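Local coordinates for RNA-dependent RNA Polymerase (Bombyx mori cytoplasmic polyhedrosis virus, PDB 6TZ0), which transcribes the double-stranded RNA genome conservatively into plus strands and later copies plus strands into complementary minus strands, as an RNA-directed RNA polymerase, at residues A[147-159]-A[775-788]. Numbering follows the deposited sequence.
Sequences RELCAVIASLDVW and EGLKMLGFFCGAIC
A buried helix-helix packing joins the N-terminal region of the polymerase to a much later part of the chain: helix 147-159 lies against helix 775-786, running roughly antiparallel at 137° with axes 8.5 Å apart. The backbones come nearest where A151 faces C784 and S155 faces L780; the small A151, S155 and C784 admit the close approach, and L780 sends its CD1 past S155. F783 acts as a knob in a hole formed by A151, A154, S155 and V158. One face of its ring lies on the backbone around A154 O, F783 CD2 is 3.6 Å from S155 CA, and V158 CG2 meets F783 CZ obliquely; F782 of its own helix lies over the opposite face. S155 OG turns back to its own helix and donates a hydrogen bond to V152 O (2.6 Å), an oxygen that also accepts from L156 N on the same face of the carbonyl plane. The polar hydroxyl is thereby satisfied within its helix while L780 CD1 packs against it. At the W159 end, G776 CA sits over the six-membered ring in a CH-pi contact, 4.1 Å from the ring centroid of W159. M779 comes in at the ring edge, its SD 3.6 Å from W159 CE3; the bend at chi3 (-73°) brings its CE close to that same carbon. E775 CG also lies at the ring edge, near W159 CH2. At the other end I787 CD1 rests on A151 CA, 3.8 Å away, and C788 SG packs beside E148 CG and R147 O. Helices 20-35 and 206-218 add further cover. R147, an ATP-binding residue like the nearby R37 and R791, extends from this end, although no nucleotide is bound here; the contact is thus a roughly antiparallel helix pair with a single knob in a hole, next to the ATP site.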
loop_
_atom_site.group_PDB
_atom_site.type_symbol
_atom_site.label_atom_id
_atom_site.label_comp_id
_atom_site.label_asym_id
_atom_site.label_seq_id
_atom_site.Cartn_x
_atom_site.Cartn_y
_atom_site.Cartn_z
ATOM N N ARG A 147 18.595 -2.993 -28.464
ATOM C CA ARG A 147 17.750 -2.145 -29.298
ATOM C C ARG A 147 17.521 -0.785 -28.653
ATOM O O ARG A 147 17.473 0.239 -29.345
ATOM C CB ARG A 147 16.423 -2.842 -29.563
ATOM C CG ARG A 147 16.573 -4.080 -30.397
ATOM C CD ARG A 147 15.251 -4.751 -30.623
ATOM N NE ARG A 147 15.414 -5.983 -31.378
ATOM C CZ ARG A 147 14.429 -6.828 -31.646
ATOM N NH1 ARG A 147 14.673 -7.928 -32.342
ATOM N NH2 ARG A 147 13.202 -6.574 -31.214
ATOM N N GLU A 148 17.403 -0.754 -27.324
ATOM C CA GLU A 148 17.263 0.514 -26.620
ATOM C C GLU A 148 18.550 1.326 -26.683
ATOM O O GLU A 148 18.510 2.555 -26.861
ATOM C CB GLU A 148 16.842 0.255 -25.177
ATOM C CG GLU A 148 15.475 -0.396 -25.064
ATOM C CD GLU A 148 15.041 -0.613 -23.634
ATOM O OE1 GLU A 148 15.848 -0.357 -22.719
ATOM O OE2 GLU A 148 13.894 -1.043 -23.420
ATOM N N LEU A 149 19.703 0.656 -26.574
ATOM C CA LEU A 149 20.972 1.355 -26.742
ATOM C C LEU A 149 21.149 1.848 -28.179
ATOM O O LEU A 149 21.686 2.942 -28.400
ATOM C CB LEU A 149 22.127 0.446 -26.319
ATOM C CG LEU A 149 23.516 1.085 -26.298
ATOM C CD1 LEU A 149 23.555 2.219 -25.301
ATOM C CD2 LEU A 149 24.583 0.071 -25.978
ATOM N N CYS A 150 20.668 1.075 -29.161
ATOM C CA CYS A 150 20.672 1.524 -30.552
ATOM C C CYS A 150 19.789 2.745 -30.749
ATOM O O CYS A 150 20.135 3.640 -31.525
ATOM C CB CYS A 150 20.225 0.403 -31.491
ATOM S SG CYS A 150 21.432 -0.889 -31.796
ATOM N N ALA A 151 18.658 2.811 -30.040
ATOM C CA ALA A 151 17.783 3.978 -30.136
ATOM C C ALA A 151 18.454 5.227 -29.578
ATOM O O ALA A 151 18.390 6.299 -30.201
ATOM C CB ALA A 151 16.467 3.707 -29.414
ATOM N N VAL A 152 19.133 5.096 -28.433
ATOM C CA VAL A 152 19.824 6.238 -27.829
ATOM C C VAL A 152 20.967 6.723 -28.722
ATOM O O VAL A 152 21.106 7.929 -28.985
ATOM C CB VAL A 152 20.325 5.879 -26.419
ATOM C CG1 VAL A 152 21.144 7.003 -25.835
ATOM C CG2 VAL A 152 19.164 5.596 -25.516
ATOM N N ILE A 153 21.775 5.789 -29.232
ATOM C CA ILE A 153 22.924 6.154 -30.061
ATOM C C ILE A 153 22.474 6.726 -31.407
ATOM O O ILE A 153 23.071 7.685 -31.913
ATOM C CB ILE A 153 23.858 4.937 -30.215
ATOM C CG1 ILE A 153 24.458 4.553 -28.861
ATOM C CG2 ILE A 153 24.962 5.188 -31.205
ATOM C CD1 ILE A 153 25.284 5.632 -28.225
ATOM N N ALA A 154 21.382 6.195 -31.971
ATOM C CA ALA A 154 20.833 6.723 -33.217
ATOM C C ALA A 154 20.312 8.142 -33.050
ATOM O O ALA A 154 20.524 8.996 -33.924
ATOM C CB ALA A 154 19.713 5.817 -33.712
ATOM N N SER A 155 19.638 8.411 -31.926
ATOM C CA SER A 155 19.147 9.760 -31.661
ATOM C C SER A 155 20.293 10.748 -31.495
ATOM O O SER A 155 20.239 11.862 -32.035
ATOM C CB SER A 155 18.266 9.756 -30.418
ATOM O OG SER A 155 19.048 9.472 -29.278
ATOM N N LEU A 156 21.348 10.347 -30.774
ATOM C CA LEU A 156 22.512 11.217 -30.607
ATOM C C LEU A 156 23.224 11.478 -31.931
ATOM O O LEU A 156 23.690 12.599 -32.178
ATOM C CB LEU A 156 23.472 10.602 -29.597
ATOM C CG LEU A 156 23.143 10.608 -28.113
ATOM C CD1 LEU A 156 23.952 9.559 -27.425
ATOM C CD2 LEU A 156 23.528 11.946 -27.548
ATOM N N ASP A 157 23.296 10.463 -32.800
ATOM C CA ASP A 157 23.955 10.630 -34.094
ATOM C C ASP A 157 23.183 11.579 -34.995
ATOM O O ASP A 157 23.776 12.427 -35.667
ATOM C CB ASP A 157 24.119 9.286 -34.799
ATOM C CG ASP A 157 25.144 8.406 -34.144
ATOM O OD1 ASP A 157 26.036 8.936 -33.459
ATOM O OD2 ASP A 157 25.075 7.179 -34.347
ATOM N N VAL A 158 21.855 11.445 -35.033
ATOM C CA VAL A 158 21.068 12.301 -35.917
ATOM C C VAL A 158 21.013 13.729 -35.378
ATOM O O VAL A 158 21.029 14.695 -36.152
ATOM C CB VAL A 158 19.674 11.685 -36.133
ATOM C CG1 VAL A 158 18.758 12.594 -36.927
ATOM C CG2 VAL A 158 19.832 10.389 -36.872
ATOM N N TRP A 159 21.020 13.895 -34.052
ATOM C CA TRP A 159 21.014 15.249 -33.503
ATOM C C TRP A 159 22.344 15.955 -33.741
ATOM O O TRP A 159 22.369 17.084 -34.241
ATOM C CB TRP A 159 20.699 15.229 -32.013
ATOM C CG TRP A 159 20.510 16.606 -31.426
ATOM C CD1 TRP A 159 21.469 17.395 -30.867
ATOM C CD2 TRP A 159 19.279 17.327 -31.301
ATOM N NE1 TRP A 159 20.923 18.572 -30.438
ATOM C CE2 TRP A 159 19.578 18.555 -30.688
ATOM C CE3 TRP A 159 17.957 17.060 -31.662
ATOM C CZ2 TRP A 159 18.605 19.511 -30.424
ATOM C CZ3 TRP A 159 16.996 18.007 -31.400
ATOM C CH2 TRP A 159 17.323 19.217 -30.787
ATOM N N GLU A 775 13.126 19.297 -27.304
ATOM C CA GLU A 775 13.160 18.895 -28.708
ATOM C C GLU A 775 14.022 17.651 -28.917
ATOM O O GLU A 775 13.655 16.752 -29.688
ATOM C CB GLU A 775 13.663 20.064 -29.557
ATOM C CG GLU A 775 13.721 19.782 -31.044
ATOM C CD GLU A 775 12.353 19.582 -31.666
ATOM O OE1 GLU A 775 11.369 20.168 -31.164
ATOM O OE2 GLU A 775 12.261 18.829 -32.657
ATOM N N GLY A 776 15.166 17.579 -28.232
ATOM C CA GLY A 776 15.966 16.367 -28.265
ATOM C C GLY A 776 15.268 15.192 -27.617
ATOM O O GLY A 776 15.452 14.046 -28.031
ATOM N N LEU A 777 14.429 15.465 -26.626
ATOM C CA LEU A 777 13.589 14.431 -26.042
ATOM C C LEU A 777 12.520 13.962 -27.025
ATOM O O LEU A 777 12.154 12.779 -27.034
ATOM C CB LEU A 777 12.996 14.972 -24.744
ATOM C CG LEU A 777 12.103 14.170 -23.815
ATOM C CD1 LEU A 777 12.480 14.490 -22.402
ATOM C CD2 LEU A 777 10.707 14.643 -24.037
ATOM N N LYS A 778 12.037 14.863 -27.889
ATOM C CA LYS A 778 11.118 14.442 -28.944
ATOM C C LYS A 778 11.820 13.548 -29.960
ATOM O O LYS A 778 11.249 12.552 -30.425
ATOM C CB LYS A 778 10.492 15.654 -29.639
ATOM C CG LYS A 778 9.386 15.272 -30.624
ATOM C CD LYS A 778 8.543 16.463 -31.052
ATOM C CE LYS A 778 9.181 17.282 -32.154
ATOM N NZ LYS A 778 9.064 16.578 -33.454
ATOM N N MET A 779 13.069 13.873 -30.294
ATOM C CA MET A 779 13.825 13.025 -31.215
ATOM C C MET A 779 14.136 11.665 -30.598
ATOM O O MET A 779 14.089 10.636 -31.286
ATOM C CB MET A 779 15.108 13.730 -31.648
ATOM C CG MET A 779 15.867 12.994 -32.729
ATOM S SD MET A 779 17.248 13.929 -33.378
ATOM C CE MET A 779 16.363 15.150 -34.332
ATOM N N LEU A 780 14.420 11.640 -29.294
ATOM C CA LEU A 780 14.701 10.389 -28.601
ATOM C C LEU A 780 13.472 9.490 -28.554
ATOM O O LEU A 780 13.576 8.275 -28.769
ATOM C CB LEU A 780 15.200 10.692 -27.193
ATOM C CG LEU A 780 15.628 9.522 -26.327
ATOM C CD1 LEU A 780 16.791 8.817 -26.971
ATOM C CD2 LEU A 780 16.015 10.041 -24.979
ATOM N N GLY A 781 12.299 10.070 -28.295
ATOM C CA GLY A 781 11.074 9.292 -28.349
ATOM C C GLY A 781 10.719 8.811 -29.743
ATOM O O GLY A 781 10.192 7.702 -29.902
ATOM N N PHE A 782 11.009 9.622 -30.769
ATOM C CA PHE A 782 10.808 9.178 -32.146
ATOM C C PHE A 782 11.687 7.986 -32.489
ATOM O O PHE A 782 11.229 7.040 -33.135
ATOM C CB PHE A 782 11.078 10.318 -33.125
ATOM C CG PHE A 782 11.098 9.887 -34.567
ATOM C CD1 PHE A 782 9.930 9.544 -35.222
ATOM C CD2 PHE A 782 12.292 9.838 -35.268
ATOM C CE1 PHE A 782 9.957 9.150 -36.548
ATOM C CE2 PHE A 782 12.323 9.446 -36.585
ATOM C CZ PHE A 782 11.154 9.103 -37.227
ATOM N N PHE A 783 12.946 7.996 -32.050
ATOM C CA PHE A 783 13.800 6.859 -32.380
ATOM C C PHE A 783 13.507 5.634 -31.526
ATOM O O PHE A 783 13.695 4.507 -31.999
ATOM C CB PHE A 783 15.270 7.235 -32.296
ATOM C CG PHE A 783 15.753 7.956 -33.502
ATOM C CD1 PHE A 783 15.897 7.277 -34.695
ATOM C CD2 PHE A 783 16.072 9.295 -33.453
ATOM C CE1 PHE A 783 16.334 7.922 -35.819
ATOM C CE2 PHE A 783 16.520 9.942 -34.576
ATOM C CZ PHE A 783 16.646 9.252 -35.758
ATOM N N CYS A 784 13.020 5.805 -30.295
ATOM C CA CYS A 784 12.653 4.606 -29.548
ATOM C C CYS A 784 11.319 4.049 -30.023
ATOM O O CYS A 784 10.997 2.893 -29.738
ATOM C CB CYS A 784 12.609 4.869 -28.044
ATOM S SG CYS A 784 11.182 5.767 -27.469
ATOM N N GLY A 785 10.523 4.849 -30.735
ATOM C CA GLY A 785 9.390 4.281 -31.443
ATOM C C GLY A 785 9.769 3.678 -32.782
ATOM O O GLY A 785 9.137 2.724 -33.240
ATOM N N ALA A 786 10.804 4.218 -33.426
ATOM C CA ALA A 786 11.226 3.746 -34.738
ATOM C C ALA A 786 12.076 2.488 -34.681
ATOM O O ALA A 786 12.129 1.750 -35.670
ATOM C CB ALA A 786 12.013 4.837 -35.462
ATOM N N ILE A 787 12.725 2.225 -33.555
ATOM C CA ILE A 787 13.534 1.020 -33.450
ATOM C C ILE A 787 12.942 -0.035 -32.512
ATOM O O ILE A 787 12.746 -1.182 -32.901
ATOM C CB ILE A 787 14.970 1.376 -33.024
ATOM C CG1 ILE A 787 15.681 2.107 -34.161
ATOM C CG2 ILE A 787 15.741 0.132 -32.621
ATOM C CD1 ILE A 787 16.844 2.958 -33.713
ATOM N N CYS A 788 12.645 0.368 -31.283
ATOM C CA CYS A 788 12.093 -0.526 -30.263
ATOM C C CYS A 788 10.690 -1.101 -30.475
ATOM O O CYS A 788 10.452 -2.266 -30.177
ATOM C CB CYS A 788 12.177 0.134 -28.885
ATOM S SG CYS A 788 13.858 0.576 -28.402
#